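PDB 3M8N: possible glutathione S-transferase from Rhodopseudomonas palustris, which probably catalyses the conjugation of glutathione to electrophilic substrates, as glutathione transferases do. Local coordinates for residues A[188-191]-A[192-195]; A[72-75]-A[76-80]; A[33-36]-A[37-40]; A[123-126]-A[127-130]. All coordinates share one frame; numbering follows the deposited sequence.

Contact 1. Residues A[188-191]-A[192-195]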
# COMPACT_ATOMS: atom_id res chain seq x y z
N TRP A 188 -17.21 -11.13 8.57
CA TRP A 188 -15.99 -11.26 7.75
C TRP A 188 -14.75 -11.78 8.54
O TRP A 188 -14.09 -12.74 8.14
CB TRP A 188 -15.70 -9.93 6.99
CG TRP A 188 -14.39 -9.94 6.31
CD1 TRP A 188 -14.09 -10.53 5.14
CD2 TRP A 188 -13.19 -9.37 6.79
NE1 TRP A 188 -12.76 -10.35 4.83
CE2 TRP A 188 -12.19 -9.63 5.83
CE3 TRP A 188 -12.86 -8.64 7.93
CZ2 TRP A 188 -10.87 -9.20 5.98
CZ3 TRP A 188 -11.57 -8.19 8.07
CH2 TRP A 188 -10.59 -8.49 7.09
N LEU A 189 -14.50 -11.21 9.71
CA LEU A 189 -13.43 -11.71 10.57
C LEU A 189 -13.58 -13.14 10.89
O LEU A 189 -12.61 -13.87 10.84
CB LEU A 189 -13.32 -10.90 11.88
CG LEU A 189 -13.02 -9.41 11.80
CD1 LEU A 189 -13.47 -8.68 13.06
CD2 LEU A 189 -11.55 -9.23 11.53
N ARG A 190 -14.81 -13.55 11.24
CA ARG A 190 -15.08 -14.95 11.54
C ARG A 190 -14.92 -15.78 10.31
O ARG A 190 -14.44 -16.86 10.41
CB ARG A 190 -16.47 -15.18 12.20
CG ARG A 190 -16.54 -14.77 13.73
CD ARG A 190 -17.92 -15.02 14.51
NE ARG A 190 -19.05 -14.30 13.88
CZ ARG A 190 -19.49 -13.08 14.22
NH1 ARG A 190 -18.96 -12.39 15.24
NH2 ARG A 190 -20.48 -12.54 13.52
N ARG A 191 -15.31 -15.29 9.14
CA ARG A 191 -15.14 -16.06 7.91
C ARG A 191 -13.68 -16.36 7.62
O ARG A 191 -13.29 -17.48 7.29
CB ARG A 191 -15.75 -15.25 6.82
CG ARG A 191 -16.12 -15.97 5.63
CD ARG A 191 -16.80 -15.01 4.63
NE ARG A 191 -18.13 -14.64 5.07
CZ ARG A 191 -18.57 -13.42 5.41
NH1 ARG A 191 -17.82 -12.34 5.36
NH2 ARG A 191 -19.82 -13.31 5.84
N VAL A 192 -12.84 -15.36 7.81
CA VAL A 192 -11.41 -15.50 7.72
C VAL A 192 -10.83 -16.47 8.71
O VAL A 192 -10.06 -17.33 8.37
CB VAL A 192 -10.67 -14.13 7.81
CG1 VAL A 192 -9.19 -14.34 7.82
CG2 VAL A 192 -11.04 -13.31 6.64
N GLU A 193 -11.19 -16.32 9.97
CA GLU A 193 -10.83 -17.31 10.97
C GLU A 193 -11.28 -18.76 10.72
O GLU A 193 -10.72 -19.62 11.31
CB GLU A 193 -11.22 -16.84 12.36
CG GLU A 193 -10.73 -15.48 12.64
CD GLU A 193 -11.52 -14.74 13.61
OE1 GLU A 193 -12.56 -15.23 14.08
OE2 GLU A 193 -11.11 -13.63 13.93
N GLN A 194 -12.25 -19.03 9.85
CA GLN A 194 -12.73 -20.39 9.70
C GLN A 194 -12.17 -21.03 8.47
O GLN A 194 -12.55 -22.19 8.19
CB GLN A 194 -14.25 -20.57 9.62
CG GLN A 194 -15.06 -19.55 10.30
CD GLN A 194 -15.57 -19.87 11.69
OE1 GLN A 194 -14.81 -19.83 12.66
NE2 GLN A 194 -16.89 -20.04 11.82
N THR A 195 -11.31 -20.30 7.75
CA THR A 195 -10.54 -20.81 6.62
C THR A 195 -9.62 -21.84 7.13
O THR A 195 -9.02 -21.66 8.16
CB THR A 195 -9.67 -19.70 5.94
OG1 THR A 195 -10.48 -18.60 5.58
CG2 THR A 195 -9.01 -20.17 4.69
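The indole of Trp188 has methyl CG2 of Val192 over one face. This is an i to i+4 contact in the last turns of helix 183-193, in the all-helical C-terminal domain of the glutathione transferase fold. Val192 CG2 lies 4.1 Å from the centroid of the five-membered ring of Trp188, 25° off its normal, a CH-pi contact. CG of Trp188 is anti to the backbone N (chi1 172°), which lays the ring alongside Val192, and the two side chains point the same way. The NE1 of Trp188 is hydrogen-bonded to Asp162, and Phe153 meets the ring edge-to-face, so the indole is fixed from several directions. Beneath the side chains run two nearly straight helical bonds: Val192 N to Trp188 O at 2.9 Å, and Glu193 N to Leu189 O at 3.0 Å. The extended side chain of Glu193 runs alongside Leu189, its OE2 4.1 Å from Leu189 CB. That same oxygen is hydrogen-bonded to Tyr166 of helix 160-169, which ties the two helices together. Near its end the helix passes into a turn. Gln194 N makes a hydrogen bond to Arg191 O at 3.2 Å. Thr195 then turns its hydroxyl back, and Thr195 OG1 donates to Val192 O at 3.1 Å.

Contact 2. Residues A[72-75]-A[76-80]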
# COMPACT_ATOMS: atom_id res chain seq x y z
N ILE A 72 5.18 -8.58 0.08
CA ILE A 72 5.46 -9.96 0.43
C ILE A 72 4.23 -10.81 0.15
O ILE A 72 4.35 -11.82 -0.49
CB ILE A 72 6.01 -10.09 1.90
CG1 ILE A 72 7.34 -9.37 2.06
CG2 ILE A 72 6.11 -11.54 2.36
CD1 ILE A 72 7.77 -8.96 3.57
N LEU A 73 3.05 -10.37 0.54
CA LEU A 73 1.85 -11.13 0.36
C LEU A 73 1.63 -11.38 -1.09
O LEU A 73 1.37 -12.49 -1.43
CB LEU A 73 0.58 -10.46 0.99
CG LEU A 73 0.43 -10.38 2.53
CD1 LEU A 73 -0.90 -9.76 2.96
CD2 LEU A 73 0.55 -11.68 3.13
N TRP A 74 1.72 -10.34 -1.91
CA TRP A 74 1.55 -10.49 -3.34
C TRP A 74 2.52 -11.52 -3.96
O TRP A 74 2.10 -12.36 -4.76
CB TRP A 74 1.67 -9.14 -4.03
CG TRP A 74 1.45 -9.25 -5.50
CD1 TRP A 74 0.27 -9.06 -6.17
CD2 TRP A 74 2.42 -9.58 -6.50
NE1 TRP A 74 0.44 -9.25 -7.50
CE2 TRP A 74 1.75 -9.56 -7.75
CE3 TRP A 74 3.82 -9.84 -6.48
CZ2 TRP A 74 2.44 -9.85 -9.00
CZ3 TRP A 74 4.51 -10.13 -7.71
CH2 TRP A 74 3.80 -10.14 -8.95
N TYR A 75 3.78 -11.43 -3.57
CA TYR A 75 4.80 -12.28 -4.04
C TYR A 75 4.49 -13.75 -3.74
O TYR A 75 4.70 -14.62 -4.55
CB TYR A 75 6.14 -11.89 -3.43
CG TYR A 75 7.27 -12.79 -3.93
CD1 TYR A 75 7.75 -12.71 -5.26
CD2 TYR A 75 7.82 -13.76 -3.13
CE1 TYR A 75 8.77 -13.53 -5.73
CE2 TYR A 75 8.82 -14.61 -3.63
CZ TYR A 75 9.30 -14.46 -4.91
OH TYR A 75 10.26 -15.26 -5.40
N LEU A 76 4.02 -14.01 -2.55
CA LEU A 76 3.80 -15.36 -2.10
C LEU A 76 2.57 -15.96 -2.80
O LEU A 76 2.50 -17.16 -2.97
CB LEU A 76 3.66 -15.41 -0.59
CG LEU A 76 4.82 -15.06 0.29
CD1 LEU A 76 4.28 -14.85 1.72
CD2 LEU A 76 5.85 -16.19 0.24
N ALA A 77 1.65 -15.12 -3.24
CA ALA A 77 0.38 -15.55 -3.72
C ALA A 77 0.23 -15.73 -5.17
O ALA A 77 -0.76 -16.24 -5.58
CB ALA A 77 -0.71 -14.60 -3.25
N VAL A 78 1.19 -15.28 -5.98
CA VAL A 78 1.09 -15.39 -7.40
C VAL A 78 0.97 -16.89 -7.67
O VAL A 78 1.66 -17.69 -7.08
CB VAL A 78 2.39 -14.84 -8.05
CG1 VAL A 78 2.50 -15.22 -9.51
CG2 VAL A 78 2.51 -13.37 -7.88
N GLY A 79 0.07 -17.26 -8.56
CA GLY A 79 -0.07 -18.62 -8.92
C GLY A 79 -0.70 -19.55 -7.89
O GLY A 79 -0.53 -20.77 -7.98
N THR A 80 -1.35 -18.97 -6.88
CA THR A 80 -1.91 -19.72 -5.77
C THR A 80 -3.36 -19.45 -5.74
O THR A 80 -3.85 -18.64 -6.50
CB THR A 80 -1.36 -19.41 -4.40
OG1 THR A 80 -1.86 -18.16 -3.97
CG2 THR A 80 0.14 -19.45 -4.35
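Trp74 and Val78 make the main side-chain contact at the C-terminal end of helix 69-77, which belongs to the thioredoxin-like N-terminal domain. It is a CH-pi contact. CG2 of Val78 sits 3.6 Å from the centroid of the six-membered ring of Trp74, only 9° off the normal. CG of Trp74 is anti to the backbone N (chi1 -178°), which lays the indole along the helix end, under this methyl. Were Trp74 an alanine, the Val78 methyl would probably lose its aromatic face, and Trp74 of the second subunit its edge-to-face partner. The other apolar contact is between Ile72 CG2 and Leu76 CD1, 3.8 Å apart and side by side. Both residues also pack on Val18 of helix 13-24 and on Leu58.

The backbone bonds change along the segment. Leu76 N gives a regular helical bond to Ile72 O at 3.0 Å. Ala77 N then bonds Trp74 O at 3.2 Å, while its bond to Leu73 O is weak. A type II turn from Ala77 to Thr80 follows, with Gly79 at positive phi. Ala77 O takes both Thr80 N and Thr80 OG1, the latter at 2.7 Å. Arg87 of the second subunit donates to Tyr75 O and makes a cation-pi contact with the Tyr75 ring. The last helical turn thus gives the dimer interface both ring contacts and a backbone acceptor.

Contact 3. Residues A[33-36]-A[37-40]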
# COMPACT_ATOMS: atom_id res chain seq x y z
N GLU A 33 13.33 -14.45 14.43
CA GLU A 33 12.67 -13.46 15.26
C GLU A 33 13.48 -12.16 15.41
O GLU A 33 14.67 -12.20 15.66
CB GLU A 33 12.36 -14.05 16.61
CG GLU A 33 11.58 -13.12 17.50
CD GLU A 33 10.08 -13.04 17.14
OE1 GLU A 33 9.53 -14.00 16.52
OE2 GLU A 33 9.45 -12.01 17.47
N VAL A 34 12.82 -11.02 15.22
CA VAL A 34 13.44 -9.71 15.26
C VAL A 34 12.57 -8.84 16.12
O VAL A 34 11.49 -8.53 15.71
CB VAL A 34 13.59 -9.02 13.85
CG1 VAL A 34 14.24 -7.63 14.00
CG2 VAL A 34 14.42 -9.83 12.89
N ASP A 35 13.04 -8.42 17.29
CA ASP A 35 12.24 -7.56 18.15
C ASP A 35 12.43 -6.02 18.02
O ASP A 35 13.33 -5.43 18.62
CB ASP A 35 12.37 -8.00 19.61
CG ASP A 35 11.40 -7.30 20.50
OD1 ASP A 35 10.60 -6.49 19.99
OD2 ASP A 35 11.45 -7.53 21.70
N ILE A 36 11.53 -5.39 17.27
CA ILE A 36 11.54 -3.94 17.01
C ILE A 36 11.74 -3.11 18.26
O ILE A 36 12.48 -2.12 18.24
CB ILE A 36 10.21 -3.52 16.28
CG1 ILE A 36 10.25 -4.04 14.85
CG2 ILE A 36 9.98 -2.05 16.29
CD1 ILE A 36 11.61 -4.57 14.41
N LEU A 37 11.09 -3.54 19.32
CA LEU A 37 11.05 -2.81 20.56
C LEU A 37 12.36 -2.88 21.29
O LEU A 37 12.59 -2.08 22.13
CB LEU A 37 9.93 -3.32 21.47
CG LEU A 37 8.49 -3.21 20.97
CD1 LEU A 37 7.61 -3.86 21.99
CD2 LEU A 37 8.08 -1.76 20.73
N ARG A 38 13.21 -3.82 20.95
CA ARG A 38 14.54 -3.82 21.51
C ARG A 38 15.64 -3.35 20.51
O ARG A 38 16.84 -3.67 20.67
CB ARG A 38 14.83 -5.20 22.08
CG ARG A 38 13.83 -5.61 23.08
CD ARG A 38 13.83 -7.13 23.14
NE ARG A 38 14.67 -7.64 24.22
CZ ARG A 38 14.23 -7.92 25.46
NH1 ARG A 38 12.93 -7.77 25.79
NH2 ARG A 38 15.11 -8.35 26.37
N GLY A 39 15.21 -2.61 19.49
CA GLY A 39 16.09 -2.00 18.50
C GLY A 39 16.78 -2.96 17.57
O GLY A 39 17.74 -2.60 16.93
N GLU A 40 16.25 -4.18 17.48
CA GLU A 40 16.93 -5.28 16.87
C GLU A 40 16.92 -5.21 15.36
O GLU A 40 17.73 -5.89 14.71
CB GLU A 40 16.29 -6.58 17.29
CG GLU A 40 16.50 -6.89 18.72
CD GLU A 40 16.06 -8.31 19.09
OE1 GLU A 40 15.44 -9.00 18.25
OE2 GLU A 40 16.34 -8.74 20.25
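Glu40 reaches back to Asp35, and Glu40 OE1 accepts a hydrogen bond from Asp35 N at 2.6 Å. The pair closes a compact turn in the loop between strand 29-33 and helix 44-47 of the thioredoxin-like domain. Within it Asp35 makes an Asx turn, its OD1 accepting a hydrogen bond from Leu37 N at 3.1 Å. The Glu40 chain is extended beyond CG (chi2 -170°), so the carboxylate spans the turn to the backbone of Asp35. The N-H points almost straight at OE1 (171°) but comes from above the carboxylate plane. With an alanine here in place of Glu40, Asp35 N would probably lose its carboxylate partner, and the turn the bond across its mouth. CG of Asp35 is anti to its own N (chi1 -171°), and this carries OD1 across to Leu37 N. Here too the donor lies above the carboxylate plane. The backbone adds its own bonds: Arg38 N to Asp35 O at 2.8 Å, and a weak one from Glu40 N to the same oxygen. Gly39 N donates to Ile36 O at 3.0 Å; its positive phi favours glycine. Leu37 packs on Phe113 and Leu117 of helix 87-117, linking the turn to the helical domain. On the strand side, CG1 of Val34 lies 4.0 Å from CB of Glu40.

Contact 4. Residues A[123-126]-A[127-130]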
# COMPACT_ATOMS: atom_id res chain seq x y z
N ASP A 123 0.12 7.32 27.05
CA ASP A 123 0.53 8.64 27.48
C ASP A 123 1.44 9.37 26.55
O ASP A 123 1.44 10.62 26.49
CB ASP A 123 1.06 8.60 28.88
CG ASP A 123 -0.06 8.76 29.90
OD1 ASP A 123 0.03 9.76 30.66
OD2 ASP A 123 -1.05 7.94 29.90
N LEU A 124 2.17 8.59 25.76
CA LEU A 124 3.02 9.14 24.73
C LEU A 124 2.23 9.63 23.51
O LEU A 124 2.75 10.39 22.72
CB LEU A 124 4.11 8.13 24.33
CG LEU A 124 5.11 7.88 25.45
CD1 LEU A 124 5.88 6.62 25.23
CD2 LEU A 124 6.03 9.09 25.56
N GLN A 125 0.97 9.22 23.35
CA GLN A 125 0.28 9.61 22.11
C GLN A 125 -1.11 10.20 22.27
O GLN A 125 -1.97 10.04 21.39
CB GLN A 125 0.27 8.46 21.09
CG GLN A 125 1.64 7.95 20.67
CD GLN A 125 2.36 8.80 19.64
OE1 GLN A 125 1.78 9.63 18.96
NE2 GLN A 125 3.67 8.56 19.51
N THR A 126 -1.31 10.93 23.35
CA THR A 126 -2.64 11.44 23.68
C THR A 126 -3.16 12.38 22.61
O THR A 126 -4.35 12.45 22.37
CB THR A 126 -2.64 12.15 25.03
OG1 THR A 126 -1.71 13.23 24.97
CG2 THR A 126 -2.26 11.16 26.20
N HIS A 127 -2.26 13.07 21.93
CA HIS A 127 -2.65 13.96 20.85
C HIS A 127 -3.06 13.22 19.56
O HIS A 127 -3.71 13.80 18.70
CB HIS A 127 -1.53 14.95 20.52
CG HIS A 127 -1.07 15.78 21.69
ND1 HIS A 127 -1.92 16.61 22.40
CD2 HIS A 127 0.15 15.92 22.26
CE1 HIS A 127 -1.24 17.20 23.37
NE2 HIS A 127 0.02 16.80 23.31
N ALA A 128 -2.62 11.97 19.40
CA ALA A 128 -2.82 11.31 18.12
C ALA A 128 -4.10 10.53 18.15
O ALA A 128 -4.81 10.44 17.16
CB ALA A 128 -1.67 10.44 17.84
N LEU A 129 -4.42 10.01 19.32
CA LEU A 129 -5.55 9.15 19.52
C LEU A 129 -6.85 9.46 18.80
O LEU A 129 -7.41 8.61 18.15
CB LEU A 129 -5.85 9.11 20.98
CG LEU A 129 -5.74 7.68 21.39
CD1 LEU A 129 -4.40 7.52 22.10
CD2 LEU A 129 -6.92 7.39 22.28
N GLU A 130 -7.39 10.65 18.94
CA GLU A 130 -8.78 10.79 18.49
C GLU A 130 -8.91 10.86 16.94
O GLU A 130 -10.00 10.63 16.36
CB GLU A 130 -9.55 11.87 19.31
CG GLU A 130 -10.46 12.83 18.52
CD GLU A 130 -9.76 14.16 18.22
OE1 GLU A 130 -9.57 14.95 19.17
OE2 GLU A 130 -9.39 14.41 17.03
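Gln125 opens the touching part of this turn, with its side-chain OE1 3.7 Å from CB of Ala128. The chain of Gln125 bends at chi2 (-80°), which brings OE1 up against that methyl group. Its backbone oxygen does more. Gln125 O accepts two hydrogen bonds, from Ala128 N at 2.8 Å and from Leu129 N at 3.2 Å. The first donor stands well above the carbonyl plane. The second approaches nearly end-on to the carbonyl, as in a regular helix. One oxygen thus serves an i+3 and an i+4 donor where the chain winds into the helix. Leu129 CD1 lies 3.6 Å from Gln125 O.

Thr126 comes next. Its OG1 lies between the backbone N and the carbonyl carbon (chi1 60°), which places Thr126 OG1 over one face of the His127 ring, 4.1 Å above its plane and over its centre. Thr126 OG1 is also 3.1 Å from His127 N, at an angle too poor for a hydrogen bond.

The turn lies at the surface, between the end of helix 87-117 and the start of helix 129-146. Gln125 rests on Trp114 and Leu129 on Leu115, so both ends of the turn lean on helix 87-117.

The four contacts are local turns and helix ends, and none touches another. Contacts 2 and 3 belong to the thioredoxin-like N-terminal domain, contacts 1 and 4 to the helical C-terminal domain. Contacts 1 and 2 come within about 10 Å at their nearest atoms, and both pack on helix 160-169. Contacts 3 and 4 are equally near, about 10 Å between nearest atoms, and both meet helix 87-117. Contacts 2 and 4 are the farthest pair, their centres 36 Å apart. Contact 2 alone touches the second subunit. In glutathione transferases the glutathione site is formed largely by the N-terminal domain, but no ligand locates it here.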